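PDB 3DKR: esterase D from Lactobacillus rhamnosus, which probably hydrolyses carboxylic esters as a member of the alpha/beta hydrolase family. Local coordinates for residues 107-112 / 174-179. Residues are numbered along the deposited sequence; the frame is centred on the assembly and turned at random.
Sequences AMKALE and TTVAAD
Glu112 leaves its helix with CG anti to the carbonyl carbon (chi1 -66°) and runs extended beyond it, while Lys109 has CG anti to the backbone N (chi1 -164°) and stays straight as far as CE; between them they reach Val176 in the last turn of helix 155-178 and Asp179 just beyond it. The stem of Lys109 lies obliquely against one methyl of Val176, with CB 3.7 Å from CG2. The other methyl, CG1, packs against Met108 CB at 4.0 Å. Glu112 OE2 comes to 2.6 Å from Val176 O, a spacing that suggests a protonated acid. Glu112 and Asp179 cross at about a right angle, Glu112 OE1 3.4 Å from Asp179 CB, their carboxylate planes 83° apart. Were both charged, they would probably repel, but one water mediates: it donates to Glu112 OE1 and Asp179 OD2, both at 2.7 Å, and accepts from Lys109 NZ at 2.9 Å. Lys109 also makes a cation-pi contact with Trp78. An alanine in place of Glu112 would probably leave this water without one of its acceptors and open a gap beside Val176 O. Such packing joins helix 101-113, which begins at the predicted nucleophile Ser101, to the C-terminal end of helix 155-178 beside the central sheet of an alpha/beta hydrolase fold.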
loop_
_atom_site.group_PDB
_atom_site.type_symbol
_atom_site.label_atom_id
_atom_site.label_comp_id
_atom_site.label_asym_id
_atom_site.label_seq_id
_atom_site.Cartn_x
_atom_site.Cartn_y
_atom_site.Cartn_z
ATOM N N ALA A 107 -1.546 -2.454 -6.041
ATOM C CA ALA A 107 -0.414 -2.117 -6.921
ATOM C C ALA A 107 -0.056 -3.285 -7.812
ATOM O O ALA A 107 0.168 -3.125 -9.012
ATOM C CB ALA A 107 0.813 -1.697 -6.117
ATOM N N MET A 108 -0.025 -4.481 -7.229
ATOM C CA MET A 108 0.313 -5.671 -8.002
ATOM C C MET A 108 -0.802 -5.985 -8.990
ATOM O O MET A 108 -0.515 -6.349 -10.135
ATOM C CB MET A 108 0.633 -6.853 -7.094
ATOM C CG MET A 108 1.893 -6.667 -6.249
ATOM S SD MET A 108 3.384 -6.133 -7.153
ATOM C CE MET A 108 3.425 -7.343 -8.485
ATOM N N LYS A 109 -2.065 -5.847 -8.589
ATOM C CA LYS A 109 -3.161 -6.124 -9.517
ATOM C C LYS A 109 -3.152 -5.111 -10.671
ATOM O O LYS A 109 -3.484 -5.449 -11.812
ATOM C CB LYS A 109 -4.519 -6.147 -8.817
ATOM C CG LYS A 109 -5.608 -6.804 -9.641
ATOM C CD LYS A 109 -6.932 -6.829 -8.905
ATOM C CE LYS A 109 -8.016 -7.541 -9.705
ATOM N NZ LYS A 109 -7.883 -9.029 -9.677
ATOM N N ALA A 110 -2.742 -3.877 -10.373
ATOM C CA ALA A 110 -2.545 -2.858 -11.405
ATOM C C ALA A 110 -1.488 -3.285 -12.422
ATOM O O ALA A 110 -1.724 -3.229 -13.635
ATOM C CB ALA A 110 -2.169 -1.526 -10.755
ATOM N N LEU A 111 -0.332 -3.738 -11.940
ATOM C CA LEU A 111 0.720 -4.213 -12.854
ATOM C C LEU A 111 0.205 -5.373 -13.726
ATOM O O LEU A 111 0.522 -5.460 -14.925
ATOM C CB LEU A 111 1.983 -4.623 -12.097
ATOM C CG LEU A 111 2.710 -3.489 -11.373
ATOM C CD1 LEU A 111 3.904 -4.020 -10.596
ATOM C CD2 LEU A 111 3.137 -2.404 -12.345
ATOM N N GLU A 112 -0.581 -6.256 -13.121
ATOM C CA GLU A 112 -1.123 -7.423 -13.826
ATOM C C GLU A 112 -2.166 -7.075 -14.893
ATOM O O GLU A 112 -2.255 -7.759 -15.916
ATOM C CB GLU A 112 -1.799 -8.364 -12.828
ATOM C CG GLU A 112 -0.875 -9.035 -11.823
ATOM C CD GLU A 112 -1.614 -9.728 -10.652
ATOM O OE1 GLU A 112 -2.852 -9.571 -10.512
ATOM O OE2 GLU A 112 -0.920 -10.455 -9.891
ATOM N N THR A 174 -5.694 -13.497 -2.744
ATOM C CA THR A 174 -5.333 -14.787 -3.340
ATOM C C THR A 174 -5.499 -14.758 -4.858
ATOM O O THR A 174 -4.716 -15.357 -5.590
ATOM C CB THR A 174 -6.135 -15.989 -2.750
ATOM O OG1 THR A 174 -7.537 -15.835 -2.977
ATOM C CG2 THR A 174 -5.843 -16.170 -1.240
ATOM N N THR A 175 -6.496 -14.031 -5.343
ATOM C CA THR A 175 -6.701 -13.940 -6.792
ATOM C C THR A 175 -5.566 -13.148 -7.436
ATOM O O THR A 175 -5.018 -13.546 -8.471
ATOM C CB THR A 175 -8.037 -13.313 -7.101
ATOM O OG1 THR A 175 -9.062 -14.177 -6.578
ATOM C CG2 THR A 175 -8.215 -13.106 -8.608
ATOM N N VAL A 176 -5.190 -12.038 -6.809
ATOM C CA VAL A 176 -4.027 -11.287 -7.261
ATOM C C VAL A 176 -2.775 -12.160 -7.267
ATOM O O VAL A 176 -2.014 -12.153 -8.238
ATOM C CB VAL A 176 -3.813 -10.005 -6.408
ATOM C CG1 VAL A 176 -2.513 -9.294 -6.819
ATOM C CG2 VAL A 176 -5.002 -9.073 -6.551
ATOM N N ALA A 177 -2.582 -12.979 -6.237
ATOM C CA ALA A 177 -1.406 -13.835 -6.174
ATOM C C ALA A 177 -1.393 -14.836 -7.326
ATOM O O ALA A 177 -0.342 -15.081 -7.910
ATOM C CB ALA A 177 -1.317 -14.552 -4.853
ATOM N N ALA A 178 -2.564 -15.388 -7.653
ATOM C CA ALA A 178 -2.684 -16.391 -8.734
ATOM C C ALA A 178 -2.370 -15.801 -10.110
ATOM O O ALA A 178 -2.062 -16.547 -11.048
ATOM C CB ALA A 178 -4.062 -17.002 -8.730
ATOM N N ASP A 179 -2.457 -14.480 -10.227
ATOM C CA ASP A 179 -2.198 -13.776 -11.488
ATOM C C ASP A 179 -0.815 -13.127 -11.562
ATOM O O ASP A 179 -0.550 -12.368 -12.487
ATOM C CB ASP A 179 -3.252 -12.683 -11.711
ATOM C CG ASP A 179 -4.546 -13.211 -12.288
ATOM O OD1 ASP A 179 -4.563 -14.333 -12.865
ATOM O OD2 ASP A 179 -5.563 -12.494 -12.182
HETATM O O HOH W 1 -5.495 -10.227 -10.728
#